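Local coordinates for gamma-glutamyl-gamma-aminobutyrate hydrolase PuuD (Escherichia coli, PDB 6VTV) that hydrolyses the gamma-glutamyl linkage of gamma-glutamyl-gamma-aminobutyrate, releasing 4-aminobutanoate and glutamate in the last step of the route from putrescine to 4-aminobutanoate, at the interface of chains A and B. Residues are numbered along the deposited sequence; one frame, centred on the assembly and turned at random. Chains: chain A/B, Gamma-glutamyl-gamma-aminobutyrate hydrolase PuuD.

The interface of chains A and B. Residues chain A 11, 45, 47; chain B 53, 58, 61-62.
B:Gln61 reaches across to A:Asn11 and pairs with it through both ends of its amide. The backbone N of A:Asn11 donates to the carbonyl oxygen OE1 of B:Gln61 at 2.8 Å, in the carbonyl plane and on a lone pair. In return, NE2 of B:Gln61 donates to the side-chain oxygen OD1 of A:Asn11 at 2.9 Å. That bond is almost straight, 177° at the hydrogen. OD1 lies in the amide plane of B:Gln61, but NE2 is tilted from the carbonyl plane of A:Asn11. The two amide planes stand 47° apart. The chain of B:Gln61 is extended beyond CG (chi2 174°), which carries its amide out from helix 56-62. Water 1 joins OE1 of B:Gln61 to the backbone O of A:Asn11. These bonds at both ends of the amide should fix its rotation.

Beside this polar pair, A:Leu45 on strand 45-49 points its two methyls at different parts of chain B. CD1 of A:Leu45 rests against the backbone of B:Leu58, 3.9 Å from CA of that residue, and also touches CB of B:Gln61. CD2 of A:Leu45 meets CD2 of B:Leu53 at 3.9 Å, the two side chains crossing at about a right angle. The CD2 methyl of B:Leu58 packs against the amide carbon CG of A:Asn11 at 3.8 Å. Farther along the strand, CG2 of A:Ile47 makes a looser contact with CD2 of B:Leu62, at 4.2 Å.

The patch joins strand 45-49 and the N-terminal segment of one subunit to 3-10 helix 51-54 and helix 56-62 of the other. With its symmetric twin it helps hold the homodimer. Its centre lies about 25 Å from the predicted nucleophile B:Cys118, so it probably serves assembly and not catalysis directly.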
ATOM      1  N   ASN A  11      18.921   3.455  -1.162  1.00 53.75           N
ATOM      2  CA  ASN A  11      17.820   3.739  -2.068  1.00 45.05           C
ATOM      3  C   ASN A  11      16.842   4.692  -1.403  1.00 42.29           C
ATOM      4  O   ASN A  11      16.335   4.379  -0.314  1.00 42.95           O
ATOM      5  CB  ASN A  11      17.115   2.449  -2.471  1.00 43.96           C
ATOM      6  CG  ASN A  11      18.064   1.433  -3.085  1.00 49.95           C
ATOM      7  OD1 ASN A  11      18.797   0.742  -2.377  1.00 54.60           O
ATOM      8  ND2 ASN A  11      18.055   1.342  -4.410  1.00 51.21           N
ATOM      9  N   LEU A  45      13.116   3.016  -3.176  1.00 29.08           N
ATOM     10  CA  LEU A  45      12.486   2.091  -2.239  1.00 28.75           C
ATOM     11  C   LEU A  45      11.039   2.518  -2.031  1.00 26.46           C
ATOM     12  O   LEU A  45      10.772   3.446  -1.251  1.00 24.59           O
ATOM     13  CB  LEU A  45      13.237   2.065  -0.904  1.00 23.04           C
ATOM     14  CG  LEU A  45      13.003   0.848  -0.005  1.00 23.08           C
ATOM     15  CD1 LEU A  45      14.241   0.565   0.831  1.00 26.56           C
ATOM     16  CD2 LEU A  45      11.787   1.044   0.893  1.00 21.83           C
ATOM     17  N   ILE A  47       7.125   2.660  -0.831  1.00 24.95           N
ATOM     18  CA  ILE A  47       6.149   2.271   0.177  1.00 25.67           C
ATOM     19  C   ILE A  47       4.811   2.891  -0.208  1.00 26.07           C
ATOM     20  O   ILE A  47       4.758   4.033  -0.677  1.00 26.77           O
ATOM     21  CB  ILE A  47       6.574   2.700   1.598  1.00 25.72           C
ATOM     22  CG1 ILE A  47       6.727   4.220   1.693  1.00 25.58           C
ATOM     23  CG2 ILE A  47       7.872   2.010   1.997  1.00 24.10           C
ATOM     24  CD1 ILE A  47       7.119   4.706   3.072  1.00 25.19           C
TER
ATOM     25  N   LEU B  53       9.633  -5.353  -1.942  1.00 22.86           N
ATOM     26  CA  LEU B  53      10.477  -5.045  -0.796  1.00 23.82           C
ATOM     27  C   LEU B  53      11.080  -6.286  -0.156  1.00 28.84           C
ATOM     28  O   LEU B  53      11.937  -6.152   0.723  1.00 30.80           O
ATOM     29  CB  LEU B  53       9.675  -4.262   0.244  1.00 22.80           C
ATOM     30  CG  LEU B  53       9.173  -2.901  -0.236  1.00 25.80           C
ATOM     31  CD1 LEU B  53       8.562  -2.124   0.914  1.00 26.72           C
ATOM     32  CD2 LEU B  53      10.305  -2.116  -0.880  1.00 27.10           C
ATOM     33  N   LEU B  58      16.725  -4.002   0.037  1.00 33.49           N
ATOM     34  CA  LEU B  58      15.672  -3.035   0.329  1.00 34.11           C
ATOM     35  C   LEU B  58      15.051  -3.282   1.699  1.00 34.49           C
ATOM     36  O   LEU B  58      14.732  -2.329   2.419  1.00 34.28           O
ATOM     37  CB  LEU B  58      14.595  -3.082  -0.755  1.00 31.74           C
ATOM     38  CG  LEU B  58      15.044  -2.813  -2.191  1.00 35.87           C
ATOM     39  CD1 LEU B  58      13.842  -2.783  -3.117  1.00 35.88           C
ATOM     40  CD2 LEU B  58      15.823  -1.510  -2.277  1.00 36.77           C
ATOM     41  N   GLN B  61      17.120  -1.893   4.602  1.00 40.98           N
ATOM     42  CA  GLN B  61      17.055  -0.442   4.732  1.00 39.81           C
ATOM     43  C   GLN B  61      15.749   0.012   5.372  1.00 37.90           C
ATOM     44  O   GLN B  61      15.715   1.055   6.033  1.00 31.52           O
ATOM     45  CB  GLN B  61      17.224   0.218   3.363  1.00 33.70           C
ATOM     46  CG  GLN B  61      18.612   0.084   2.763  1.00 36.85           C
ATOM     47  CD  GLN B  61      18.682   0.635   1.352  1.00 42.42           C
ATOM     48  OE1 GLN B  61      18.743   1.848   1.152  1.00 42.66           O
ATOM     49  NE2 GLN B  61      18.672  -0.254   0.367  1.00 39.40           N
ATOM     50  N   LEU B  62      14.673  -0.753   5.193  1.00 34.30           N
ATOM     51  CA  LEU B  62      13.353  -0.343   5.657  1.00 32.66           C
ATOM     52  C   LEU B  62      13.097  -0.718   7.114  1.00 32.52           C
ATOM     53  O   LEU B  62      12.447   0.043   7.840  1.00 32.85           O
ATOM     54  CB  LEU B  62      12.272  -0.965   4.768  1.00 32.11           C
ATOM     55  CG  LEU B  62      10.823  -0.578   5.078  1.00 39.46           C
ATOM     56  CD1 LEU B  62      10.686   0.926   5.286  1.00 42.55           C
ATOM     57  CD2 LEU B  62       9.900  -1.056   3.980  1.00 43.11           C
TER
HETATM   58  O   HOH W   1      16.540   3.592   2.300  1.00 38.35           O